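Side-chain contacts in catechol O-methyltransferase (Niastella koreensis, PDB 7CVW), which transfers a methyl group from S-adenosyl-L-methionine to a hydroxyl of catechol-like compounds in a metal-dependent reaction that works best with magnesium, giving meta- and para-products in equal proportion: residues D22-A27 / M75-P80; A32-P37 / A95-K100; G46-L51 / M215-V220; D120-L125 / T146-W151; V167-K172 / E180-G185. All blocks are in the same frame, centred on the assembly; numbering follows the deposited sequence.

Contact 1 (D22-A27 / M75-P80)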
# COMPACT_ATOMS: atom_id res chain seq x y z
N ASP A 22 3.85 14.80 19.81
CA ASP A 22 3.18 16.09 20.11
C ASP A 22 2.89 16.85 18.81
O ASP A 22 1.84 17.46 18.74
CB ASP A 22 4.04 16.97 21.01
CG ASP A 22 3.49 18.37 21.23
OD1 ASP A 22 2.42 18.48 21.82
OD2 ASP A 22 4.14 19.34 20.79
N ALA A 23 3.80 16.88 17.83
CA ALA A 23 3.60 17.72 16.63
C ALA A 23 2.38 17.21 15.84
O ALA A 23 1.62 18.06 15.32
CB ALA A 23 4.82 17.74 15.77
N LEU A 24 2.20 15.90 15.71
CA LEU A 24 1.01 15.36 15.00
C LEU A 24 -0.25 15.64 15.80
O LEU A 24 -1.26 16.03 15.20
CB LEU A 24 1.18 13.85 14.74
CG LEU A 24 2.16 13.53 13.62
CD1 LEU A 24 2.48 12.05 13.59
CD2 LEU A 24 1.59 14.02 12.29
N LEU A 25 -0.24 15.39 17.11
CA LEU A 25 -1.45 15.62 17.93
C LEU A 25 -1.80 17.11 17.89
O LEU A 25 -3.01 17.44 17.84
CB LEU A 25 -1.19 15.14 19.36
CG LEU A 25 -1.00 13.63 19.50
CD1 LEU A 25 -0.59 13.30 20.92
CD2 LEU A 25 -2.26 12.89 19.08
N ALA A 26 -0.80 17.98 17.90
CA ALA A 26 -1.03 19.45 17.89
C ALA A 26 -1.63 19.82 16.53
O ALA A 26 -2.51 20.69 16.47
CB ALA A 26 0.26 20.18 18.19
N ALA A 27 -1.17 19.22 15.44
CA ALA A 27 -1.77 19.48 14.11
C ALA A 27 -3.26 19.11 14.12
O ALA A 27 -4.12 19.87 13.63
CB ALA A 27 -1.04 18.70 13.04
N MET A 75 4.74 12.51 5.82
CA MET A 75 5.61 12.29 4.63
C MET A 75 6.95 13.01 4.78
O MET A 75 7.96 12.42 4.41
CB MET A 75 4.92 12.74 3.34
CG MET A 75 3.73 11.87 3.02
SD MET A 75 2.98 12.29 1.42
CE MET A 75 2.24 13.87 1.81
N ALA A 76 7.00 14.24 5.29
CA ALA A 76 8.27 15.01 5.35
C ALA A 76 9.26 14.31 6.29
O ALA A 76 10.49 14.39 6.06
CB ALA A 76 7.99 16.41 5.81
N ARG A 77 8.75 13.58 7.28
CA ARG A 77 9.64 12.82 8.20
C ARG A 77 10.35 11.66 7.49
O ARG A 77 11.31 11.16 8.09
CB ARG A 77 8.84 12.36 9.41
CG ARG A 77 8.64 13.50 10.40
CD ARG A 77 7.71 13.16 11.52
NE ARG A 77 7.73 14.20 12.52
CZ ARG A 77 6.92 14.26 13.58
NH1 ARG A 77 6.02 13.32 13.80
NH2 ARG A 77 7.07 15.24 14.45
N ALA A 78 9.97 11.27 6.27
CA ALA A 78 10.69 10.23 5.51
C ALA A 78 11.88 10.84 4.77
O ALA A 78 12.68 10.06 4.24
CB ALA A 78 9.77 9.56 4.53
N LEU A 79 11.96 12.16 4.64
CA LEU A 79 12.98 12.84 3.80
C LEU A 79 14.36 12.76 4.45
O LEU A 79 14.48 12.80 5.67
CB LEU A 79 12.62 14.30 3.61
CG LEU A 79 11.37 14.60 2.78
CD1 LEU A 79 11.03 16.08 2.89
CD2 LEU A 79 11.55 14.21 1.33
N PRO A 80 15.43 12.76 3.63
CA PRO A 80 16.76 13.04 4.15
C PRO A 80 16.84 14.52 4.54
O PRO A 80 15.95 15.29 4.20
CB PRO A 80 17.65 12.64 2.97
CG PRO A 80 16.83 12.97 1.75
CD PRO A 80 15.42 12.57 2.17

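Contact 2 (A32-P37 / A95-K100)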
# COMPACT_ATOMS: atom_id res chain seq x y z
N ALA A 32 -9.92 22.10 15.07
CA ALA A 32 -11.16 22.63 15.68
C ALA A 32 -10.93 24.10 16.08
O ALA A 32 -11.81 24.92 15.82
CB ALA A 32 -11.62 21.78 16.83
N GLU A 33 -9.77 24.43 16.65
CA GLU A 33 -9.42 25.81 17.10
C GLU A 33 -9.53 26.78 15.90
O GLU A 33 -9.94 27.95 16.08
CB GLU A 33 -8.03 25.73 17.73
CG GLU A 33 -7.37 27.06 18.01
CD GLU A 33 -5.88 26.99 18.34
OE1 GLU A 33 -5.21 26.00 17.96
OE2 GLU A 33 -5.38 27.96 18.96
N ALA A 34 -9.11 26.34 14.72
CA ALA A 34 -9.04 27.18 13.50
C ALA A 34 -10.35 27.14 12.71
O ALA A 34 -10.40 27.86 11.70
CB ALA A 34 -7.88 26.75 12.65
N GLY A 35 -11.34 26.35 13.12
CA GLY A 35 -12.61 26.21 12.38
C GLY A 35 -12.40 25.53 11.04
O GLY A 35 -13.07 25.88 10.06
N MET A 36 -11.53 24.53 11.02
CA MET A 36 -11.17 23.76 9.78
C MET A 36 -11.83 22.41 9.82
O MET A 36 -12.03 21.86 10.90
CB MET A 36 -9.64 23.63 9.70
CG MET A 36 -8.93 24.94 9.41
SD MET A 36 -7.12 24.92 9.67
CE MET A 36 -6.63 23.77 8.39
N PRO A 37 -12.17 21.83 8.65
CA PRO A 37 -12.80 20.51 8.63
C PRO A 37 -11.85 19.41 9.13
O PRO A 37 -10.65 19.47 8.89
CB PRO A 37 -13.20 20.34 7.17
CG PRO A 37 -12.22 21.21 6.41
CD PRO A 37 -11.92 22.38 7.32
N ALA A 95 -3.25 27.55 5.25
CA ALA A 95 -1.79 27.59 4.99
C ALA A 95 -1.08 28.15 6.23
O ALA A 95 0.01 27.67 6.56
CB ALA A 95 -1.52 28.39 3.75
N ALA A 96 -1.65 29.17 6.87
CA ALA A 96 -1.03 29.80 8.07
C ALA A 96 -1.02 28.78 9.22
O ALA A 96 -0.02 28.73 9.99
CB ALA A 96 -1.75 31.06 8.48
N VAL A 97 -2.10 28.04 9.39
CA VAL A 97 -2.21 27.00 10.44
C VAL A 97 -1.20 25.90 10.16
O VAL A 97 -0.46 25.52 11.11
CB VAL A 97 -3.64 26.46 10.56
CG1 VAL A 97 -3.69 25.24 11.47
CG2 VAL A 97 -4.54 27.57 11.05
N ALA A 98 -1.14 25.41 8.92
CA ALA A 98 -0.16 24.38 8.55
C ALA A 98 1.26 24.91 8.83
O ALA A 98 2.12 24.13 9.28
CB ALA A 98 -0.34 23.99 7.11
N GLN A 99 1.54 26.18 8.53
CA GLN A 99 2.92 26.69 8.69
C GLN A 99 3.32 26.62 10.18
O GLN A 99 4.43 26.16 10.47
CB GLN A 99 3.05 28.12 8.19
CG GLN A 99 4.48 28.62 8.31
CD GLN A 99 5.38 27.98 7.29
OE1 GLN A 99 5.14 28.10 6.09
NE2 GLN A 99 6.39 27.24 7.74
N LYS A 100 2.41 26.99 11.08
CA LYS A 100 2.67 26.92 12.54
C LYS A 100 2.94 25.46 12.92
O LYS A 100 3.84 25.19 13.74
CB LYS A 100 1.50 27.48 13.33
CG LYS A 100 1.72 27.56 14.84
CD LYS A 100 0.61 28.31 15.56
CE LYS A 100 0.30 27.72 16.91
NZ LYS A 100 -0.10 28.76 17.89

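Contact 3 (G46-L51 / M215-V220)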
# COMPACT_ATOMS: atom_id res chain seq x y z
N GLY A 46 -1.44 7.97 7.62
CA GLY A 46 -0.21 8.77 7.72
C GLY A 46 1.01 7.88 7.72
O GLY A 46 1.93 8.13 6.95
N LYS A 47 1.00 6.83 8.54
CA LYS A 47 2.14 5.89 8.59
C LYS A 47 2.31 5.21 7.23
O LYS A 47 3.45 5.06 6.78
CB LYS A 47 1.89 4.87 9.71
CG LYS A 47 3.03 3.89 9.95
CD LYS A 47 4.31 4.53 10.45
CE LYS A 47 5.36 3.52 10.89
NZ LYS A 47 4.99 2.89 12.18
N PHE A 48 1.23 4.84 6.56
CA PHE A 48 1.31 4.21 5.23
C PHE A 48 1.97 5.16 4.23
O PHE A 48 2.90 4.74 3.51
CB PHE A 48 -0.09 3.77 4.80
CG PHE A 48 -0.17 3.16 3.42
CD1 PHE A 48 0.66 2.11 3.06
CD2 PHE A 48 -1.13 3.57 2.51
CE1 PHE A 48 0.57 1.51 1.81
CE2 PHE A 48 -1.24 2.94 1.28
CZ PHE A 48 -0.37 1.94 0.92
N LEU A 49 1.55 6.44 4.20
CA LEU A 49 2.16 7.44 3.28
C LEU A 49 3.65 7.57 3.60
O LEU A 49 4.46 7.68 2.66
CB LEU A 49 1.43 8.78 3.44
CG LEU A 49 -0.01 8.82 2.91
CD1 LEU A 49 -0.61 10.19 3.12
CD2 LEU A 49 -0.08 8.47 1.41
N GLN A 50 4.02 7.55 4.88
CA GLN A 50 5.44 7.66 5.28
C GLN A 50 6.21 6.46 4.73
O GLN A 50 7.31 6.63 4.20
CB GLN A 50 5.55 7.78 6.79
CG GLN A 50 6.98 8.03 7.26
CD GLN A 50 6.98 8.14 8.76
OE1 GLN A 50 6.97 7.13 9.46
NE2 GLN A 50 6.98 9.37 9.27
N LEU A 51 5.65 5.27 4.87
CA LEU A 51 6.31 4.04 4.38
C LEU A 51 6.46 4.09 2.87
O LEU A 51 7.48 3.64 2.35
CB LEU A 51 5.51 2.82 4.84
CG LEU A 51 5.56 2.55 6.34
CD1 LEU A 51 4.57 1.48 6.72
CD2 LEU A 51 6.95 2.13 6.79
N MET A 215 -7.71 4.91 -1.78
CA MET A 215 -6.61 5.70 -2.37
C MET A 215 -6.20 5.04 -3.67
O MET A 215 -6.03 3.80 -3.69
CB MET A 215 -5.40 5.77 -1.44
CG MET A 215 -5.63 6.60 -0.23
SD MET A 215 -4.05 7.08 0.55
CE MET A 215 -4.66 7.62 2.16
N ALA A 216 -5.95 5.84 -4.70
CA ALA A 216 -5.33 5.33 -5.95
C ALA A 216 -3.81 5.38 -5.78
O ALA A 216 -3.30 6.34 -5.22
CB ALA A 216 -5.73 6.13 -7.15
N LEU A 217 -3.12 4.36 -6.28
CA LEU A 217 -1.65 4.30 -6.28
C LEU A 217 -1.22 4.07 -7.72
O LEU A 217 -1.72 3.11 -8.32
CB LEU A 217 -1.16 3.15 -5.39
CG LEU A 217 -0.97 3.46 -3.91
CD1 LEU A 217 -2.28 3.78 -3.23
CD2 LEU A 217 -0.25 2.31 -3.20
N ALA A 218 -0.32 4.89 -8.23
CA ALA A 218 0.15 4.78 -9.63
C ALA A 218 1.66 4.95 -9.67
O ALA A 218 2.19 5.86 -9.03
CB ALA A 218 -0.56 5.81 -10.46
N ILE A 219 2.34 4.11 -10.46
CA ILE A 219 3.79 4.23 -10.70
C ILE A 219 3.99 4.63 -12.16
O ILE A 219 3.49 3.96 -13.06
CB ILE A 219 4.55 2.96 -10.34
CG1 ILE A 219 4.21 2.51 -8.92
CG2 ILE A 219 6.04 3.20 -10.52
CD1 ILE A 219 4.78 1.17 -8.59
N VAL A 220 4.73 5.73 -12.36
CA VAL A 220 5.01 6.29 -13.71
C VAL A 220 5.98 5.35 -14.46
O VAL A 220 7.03 5.00 -13.92
CB VAL A 220 5.53 7.73 -13.60
CG1 VAL A 220 5.85 8.27 -14.98
CG2 VAL A 220 4.50 8.62 -12.91

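Contact 4 (D120-L125 / T146-W151)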
# COMPACT_ATOMS: atom_id res chain seq x y z
N ASP A 120 -3.28 26.72 -10.65
CA ASP A 120 -2.46 27.92 -10.97
C ASP A 120 -0.99 27.60 -10.65
O ASP A 120 -0.09 28.07 -11.37
CB ASP A 120 -2.93 29.14 -10.18
CG ASP A 120 -4.30 29.69 -10.56
OD1 ASP A 120 -4.70 29.49 -11.71
OD2 ASP A 120 -4.95 30.33 -9.69
N ILE A 121 -0.73 26.88 -9.56
CA ILE A 121 0.67 26.66 -9.09
C ILE A 121 1.35 25.52 -9.87
O ILE A 121 2.57 25.59 -10.07
CB ILE A 121 0.71 26.49 -7.56
CG1 ILE A 121 0.27 27.78 -6.87
CG2 ILE A 121 2.11 26.05 -7.11
CD1 ILE A 121 -0.04 27.57 -5.39
N LEU A 122 0.63 24.49 -10.26
CA LEU A 122 1.24 23.35 -10.98
C LEU A 122 1.99 23.86 -12.22
O LEU A 122 3.14 23.45 -12.41
CB LEU A 122 0.15 22.31 -11.29
CG LEU A 122 -0.23 21.45 -10.08
CD1 LEU A 122 -1.56 20.75 -10.27
CD2 LEU A 122 0.87 20.46 -9.72
N PRO A 123 1.42 24.74 -13.07
CA PRO A 123 2.19 25.23 -14.22
C PRO A 123 3.39 26.09 -13.82
O PRO A 123 4.38 26.10 -14.50
CB PRO A 123 1.18 26.01 -15.08
CG PRO A 123 -0.02 26.25 -14.20
CD PRO A 123 0.00 25.13 -13.17
N GLN A 124 3.34 26.73 -12.65
CA GLN A 124 4.51 27.45 -12.11
C GLN A 124 5.63 26.45 -11.83
O GLN A 124 6.79 26.74 -12.14
CB GLN A 124 4.20 28.20 -10.81
CG GLN A 124 3.00 29.13 -10.87
CD GLN A 124 2.69 29.74 -9.52
OE1 GLN A 124 3.23 29.35 -8.48
NE2 GLN A 124 1.79 30.70 -9.54
N LEU A 125 5.31 25.30 -11.22
CA LEU A 125 6.33 24.29 -10.86
C LEU A 125 6.96 23.75 -12.14
O LEU A 125 8.19 23.52 -12.14
CB LEU A 125 5.66 23.18 -10.04
CG LEU A 125 5.18 23.59 -8.64
CD1 LEU A 125 4.36 22.48 -7.99
CD2 LEU A 125 6.33 23.95 -7.73
N THR A 146 -8.57 14.75 -12.04
CA THR A 146 -8.17 14.28 -13.40
C THR A 146 -7.07 15.20 -13.96
O THR A 146 -6.08 14.68 -14.43
CB THR A 146 -9.39 14.19 -14.31
OG1 THR A 146 -10.30 13.22 -13.77
CG2 THR A 146 -9.02 13.79 -15.72
N GLU A 147 -7.26 16.51 -13.88
CA GLU A 147 -6.28 17.47 -14.43
C GLU A 147 -5.04 17.53 -13.54
O GLU A 147 -3.94 17.66 -14.06
CB GLU A 147 -6.93 18.83 -14.58
CG GLU A 147 -7.94 18.83 -15.72
CD GLU A 147 -9.15 17.95 -15.52
OE1 GLU A 147 -9.85 18.12 -14.49
OE2 GLU A 147 -9.40 17.08 -16.41
N TYR A 148 -5.19 17.43 -12.23
CA TYR A 148 -4.03 17.40 -11.31
C TYR A 148 -3.10 16.23 -11.70
O TYR A 148 -1.86 16.37 -11.66
CB TYR A 148 -4.51 17.31 -9.86
CG TYR A 148 -5.23 18.51 -9.32
CD1 TYR A 148 -5.06 19.76 -9.87
CD2 TYR A 148 -6.04 18.37 -8.20
CE1 TYR A 148 -5.68 20.87 -9.32
CE2 TYR A 148 -6.68 19.47 -7.64
CZ TYR A 148 -6.48 20.72 -8.21
OH TYR A 148 -7.09 21.81 -7.70
N PHE A 149 -3.68 15.09 -12.05
CA PHE A 149 -2.89 13.90 -12.41
C PHE A 149 -2.09 14.19 -13.69
O PHE A 149 -0.92 13.78 -13.77
CB PHE A 149 -3.78 12.68 -12.58
CG PHE A 149 -3.03 11.37 -12.61
CD1 PHE A 149 -2.71 10.73 -11.43
CD2 PHE A 149 -2.63 10.80 -13.81
CE1 PHE A 149 -2.05 9.50 -11.42
CE2 PHE A 149 -1.97 9.58 -13.80
CZ PHE A 149 -1.68 8.94 -12.62
N GLN A 150 -2.66 14.90 -14.66
CA GLN A 150 -1.92 15.22 -15.90
C GLN A 150 -0.73 16.12 -15.58
O GLN A 150 0.34 15.90 -16.10
CB GLN A 150 -2.82 15.89 -16.94
CG GLN A 150 -4.08 15.11 -17.25
CD GLN A 150 -3.86 13.64 -17.55
OE1 GLN A 150 -2.95 13.27 -18.29
NE2 GLN A 150 -4.70 12.81 -16.95
N TRP A 151 -0.91 17.11 -14.71
CA TRP A 151 0.20 17.98 -14.26
C TRP A 151 1.22 17.16 -13.47
O TRP A 151 2.42 17.33 -13.66
CB TRP A 151 -0.36 19.14 -13.43
CG TRP A 151 -0.98 20.22 -14.26
CD1 TRP A 151 -2.30 20.52 -14.35
CD2 TRP A 151 -0.30 21.11 -15.16
NE1 TRP A 151 -2.49 21.56 -15.23
CE2 TRP A 151 -1.29 21.94 -15.74
CE3 TRP A 151 1.04 21.30 -15.53
CZ2 TRP A 151 -0.99 22.94 -16.66
CZ3 TRP A 151 1.34 22.29 -16.43
CH2 TRP A 151 0.34 23.09 -17.00

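Contact 5 (V167-K172 / E180-G185)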
# COMPACT_ATOMS: atom_id res chain seq x y z
N VAL A 167 -10.99 8.35 -3.40
CA VAL A 167 -11.45 7.97 -4.77
C VAL A 167 -12.57 6.91 -4.73
O VAL A 167 -12.97 6.52 -5.82
CB VAL A 167 -10.28 7.53 -5.66
CG1 VAL A 167 -9.29 8.67 -5.86
CG2 VAL A 167 -9.62 6.27 -5.15
N ILE A 168 -13.11 6.55 -3.56
CA ILE A 168 -14.20 5.52 -3.43
C ILE A 168 -15.46 6.12 -2.77
O ILE A 168 -16.56 5.75 -3.19
CB ILE A 168 -13.68 4.27 -2.69
CG1 ILE A 168 -12.65 3.52 -3.55
CG2 ILE A 168 -14.82 3.35 -2.29
CD1 ILE A 168 -13.12 3.11 -4.93
N ARG A 169 -15.32 7.01 -1.79
CA ARG A 169 -16.44 7.81 -1.21
C ARG A 169 -17.60 6.90 -0.80
O ARG A 169 -18.72 7.10 -1.27
CB ARG A 169 -16.93 8.88 -2.19
CG ARG A 169 -15.86 9.71 -2.87
CD ARG A 169 -14.82 10.30 -1.94
NE ARG A 169 -15.33 11.04 -0.81
CZ ARG A 169 -15.06 12.32 -0.53
NH1 ARG A 169 -15.56 12.85 0.57
NH2 ARG A 169 -14.27 13.04 -1.29
N ASP A 170 -17.33 5.93 0.06
CA ASP A 170 -18.36 5.08 0.71
C ASP A 170 -19.04 4.23 -0.37
O ASP A 170 -20.15 3.78 -0.12
CB ASP A 170 -19.37 5.93 1.48
CG ASP A 170 -20.09 5.22 2.62
OD1 ASP A 170 -19.53 4.25 3.13
OD2 ASP A 170 -21.23 5.63 2.96
N GLY A 171 -18.39 4.01 -1.52
CA GLY A 171 -18.91 3.19 -2.63
C GLY A 171 -19.85 3.96 -3.53
O GLY A 171 -20.43 3.35 -4.43
N LYS A 172 -20.01 5.27 -3.30
CA LYS A 172 -20.92 6.13 -4.11
C LYS A 172 -20.37 6.26 -5.54
O LYS A 172 -21.13 6.66 -6.41
CB LYS A 172 -21.10 7.49 -3.45
CG LYS A 172 -21.95 7.44 -2.19
CD LYS A 172 -22.31 8.79 -1.64
CE LYS A 172 -21.20 9.39 -0.81
NZ LYS A 172 -21.71 10.53 -0.01
N GLU A 180 -23.11 14.47 -6.61
CA GLU A 180 -22.16 15.01 -5.61
C GLU A 180 -20.86 15.36 -6.33
O GLU A 180 -20.29 14.49 -6.98
CB GLU A 180 -21.92 13.94 -4.55
CG GLU A 180 -21.19 14.41 -3.32
CD GLU A 180 -21.31 13.44 -2.14
OE1 GLU A 180 -22.26 12.60 -2.13
OE2 GLU A 180 -20.43 13.50 -1.26
N PRO A 181 -20.39 16.62 -6.31
CA PRO A 181 -19.15 16.99 -6.99
C PRO A 181 -17.98 16.05 -6.68
O PRO A 181 -17.23 15.73 -7.60
CB PRO A 181 -18.88 18.41 -6.46
CG PRO A 181 -20.25 18.96 -6.19
CD PRO A 181 -21.06 17.79 -5.70
N ALA A 182 -17.79 15.69 -5.42
CA ALA A 182 -16.61 14.90 -4.99
C ALA A 182 -16.72 13.48 -5.57
O ALA A 182 -15.68 12.88 -5.88
CB ALA A 182 -16.49 14.91 -3.49
N VAL A 183 -17.93 12.98 -5.75
CA VAL A 183 -18.13 11.60 -6.28
C VAL A 183 -17.91 11.66 -7.79
O VAL A 183 -17.24 10.78 -8.34
CB VAL A 183 -19.51 11.05 -5.90
CG1 VAL A 183 -19.80 9.72 -6.59
CG2 VAL A 183 -19.66 10.91 -4.40
N GLN A 184 -18.45 12.67 -8.47
CA GLN A 184 -18.20 12.83 -9.92
C GLN A 184 -16.69 13.01 -10.16
O GLN A 184 -16.15 12.42 -11.14
CB GLN A 184 -18.96 14.03 -10.48
CG GLN A 184 -20.46 13.91 -10.35
CD GLN A 184 -21.16 15.09 -10.98
OE1 GLN A 184 -20.55 16.09 -11.36
NE2 GLN A 184 -22.47 14.99 -11.10
N GLY A 185 -16.02 13.78 -9.32
CA GLY A 185 -14.57 14.00 -9.48
C GLY A 185 -13.82 12.70 -9.36
O GLY A 185 -12.91 12.44 -10.17
O HOH W 1 -13.50 12.63 -3.85

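Contact 1 (D22-A27 / M75-P80)
Arg77 lays the end of its guanidinium group against two neighbouring side chains of helix 22-34, Ala23 and Leu24, one for each terminal nitrogen. NH2 of Arg77 lies 3.6 Å from CB of Ala23, while NH1 of Arg77 lies 3.8 Å from CD1 of Leu24 and 3.9 Å from its CG. Both helix residues meet the flat group obliquely. The backbones stay far apart, with 11.3 Å between CA of Leu24 and CA of Arg77, and the arginine bridges this gap because its chain runs extended from CG to NE (chi2 172°, chi3 171°). The two side chains point oppositely and lie alongside at their ends, with CG and CD1 of Leu24, not its CB, beside NH1.

No hydrogen bond joins the two segments. The charge is met instead by Asp21, just ahead of helix 22-34, whose OD2 forms a salt bridge with NH2 of Arg77. OD1 of the same carboxylate accepts a bond from the backbone N of Leu24, so Asp21 links the first turn of this helix to the arginine. Arg77 itself sits in a type I beta turn from Ala76 to Leu79, supported by a 3.0 Å bond from Leu79 N to Ala76 O. The arrangement fastens the start of helix 22-34 to the turn leaving helix 70-76 in this Rossmann-like class I methyltransferase fold.

Contact 2 (A32-P37 / A95-K100)
The backbones come closest at Ala34 and Val97, whose CA atoms are 7.5 Å apart, where the C-terminal end of helix 22-34 passes helix 92-104. Val97 is the shared element on the helix 92-104 side, and its two methyl groups divide the work. CG2 of Val97 meets CB of Ala34 at 3.8 Å, and CG1 of Val97 meets SD of Met36 at 3.9 Å. CG2 and CB of Val97 also stand 3.9 Å from the same Met36 SD, so the sulfur rests against the whole branched end of the valine. With CG1 anti to the backbone N (chi1 170°), both methyls of Val97 are turned across to the other segment.

Between Ala34 and Met36 the helix ends in a Schellman motif: Gly35 has positive phi (67°), and its N bonds to Ala32 O at 3.1 Å. This helix termination sends the chain toward the cofactor pocket of the methyltransferase fold and presents Met36 on the same side as Ala34. Lys93, at the start of helix 92-104, donates from NZ to the carbonyl oxygen of Ala34, tying the helix end to helix 92-104. The Met36 side chain also packs on His94 and Leu67, both S-adenosyl-L-methionine-binding residues, and is about 6 Å from the bound S-adenosyl-L-homocysteine at the nearest atoms.

Contact 3 (G46-L51 / M215-V220)
Phe48 has CG anti to its own N (chi1 178°), which sends the ring from helix 43-55 toward strand 213-220, while Leu217 reaches back from the strand with CG anti to its carbonyl carbon (chi1 -87°). The two side chains approach from opposite directions. CZ of Phe48 lies 4.1 Å from CD2 of Leu217, with the methyl placed obliquely to the ring. Beside this pair, CD2 of Leu49 faces SD of Met215 at 4.3 Å; both contacts are apolar, buried and fairly wide.

The Met215 and Leu217 side chains, two apart in sequence, project on the same face of the strand, as beta alternation requires, and helix 43-55 packs over that face. This is helix-on-sheet packing of the Rossmann-like methyltransferase core, in which strand 213-220 is the antiparallel strand placed between 160-165 and 199-206. The nearest CA pair, Leu49 and Met215, is 10.6 Å apart, so the helix meets the sheet through side chains alone. Met215 also packs on Asp165, a magnesium ligand, and Leu49 stands near Val41 of the S-adenosyl-L-methionine site. Phe48 additionally touches Leu204 of the second subunit, which extends the apolar layer into the dimer interface.

Contact 4 (D120-L125 / T146-W151)
Leu122 pushes into the angle between Tyr148 and Trp151, one helical turn apart, where helices 118-128 and 145-154 lie side by side on one face of the Rossmann-like sheet. The segment axes are nearly parallel, 9° between their N-to-C directions, and 10.4 Å apart at closest. The bump is the isobutyl group of Leu122: its CD1 is 3.7 Å from CD1 of Tyr148 and equally 3.7 Å from CB of Trp151. The leucine crosses the tyrosine at about a right angle, and its methyl meets that ring obliquely.

Trp151 supplies the broad surface of the joint. With CG anti to the carbonyl carbon (chi1 -77°), its indole extends alongside helix 118-128, and two successive residues of that helix lie over the same face. CB of Leu122 makes a CH-pi contact with the five-membered ring, 4.2 Å from its centroid. Pro123 serves the six-membered ring, with CD almost directly above the centroid, only 8° off the ring normal. Helix 118-128 is kinked at this proline, whose N has no bond to the preceding turn.

Tyr148 belongs to the S-adenosyl-L-homocysteine pocket and touches the ligand; its OH is hydrogen-bonded to OD1 of Asp141. Leu122 therefore packs behind a pocket residue. At the far end of the indole, CH2 of Trp151 lies 3.6 Å from CB of Pro123.

Contact 5 (V167-K172 / E180-G185)
Glu180, at the N-cap position of helix 181-195, meets Lys172 in a salt bridge. NZ of Lys172 donates to OE1 of Glu180 at 3.0 Å, using the syn lone pair of that oxygen, and more weakly to OE2 at 3.5 Å. The glutamate reaches out with CG anti to its N (chi1 -169°) and stays extended beyond; the lysine crosses it at about a right angle.

Ala182 comes next, its CB 3.6 Å from NH2 of Arg169 and oblique to the guanidinium. Bends at chi2 and chi3 fold the arginine back and bring its NH2 both to this methyl and to a bridging water. That water, in the guanidinium plane at its edge, accepts from Arg169 NH2 at 2.7 Å and donates to Ala182 O at 3.0 Å, linking loop and helix.

Val183 packs with both methyls against the loop. CG2 of Val183 lies 3.8 Å from CB of Lys172, with CB of Arg169 slightly farther away, while CG1 of Val183 approaches the carbonyl O of Lys172 at 3.3 Å.

The loop is further held by Asp213, whose OD1 accepts from the backbone N atoms of Ile168 and Arg169. The side chain of Arg169 comes within about 7 Å of the magnesium ion (nearest atoms) and packs near Asn166, one of its ligands, so the contact joins the start of helix 181-195 to the loop that follows the metal-binding residues of this cation-dependent O-methyltransferase.

How the contacts relate
From the N terminus, helix 22-34 takes part first in contact 1 and then in contact 2, which fasten it to the turn after helix 70-76 and to helix 92-104. These two contacts cross along the chain, since their segments alternate, and both also cross contact 3. Contact 3 closes the longest loop, from helix 43-55 to strand 213-220, and within that loop lie contact 4, between helices 118-128 and 145-154, and then contact 5, after strand 160-165. Contact 3 touches contact 1 through Gln50 and Arg77, contact 4 through Ala218 and Phe149, and contact 5 through Ala216 and Val167. Contacts 3 and 5 both reach the second subunit.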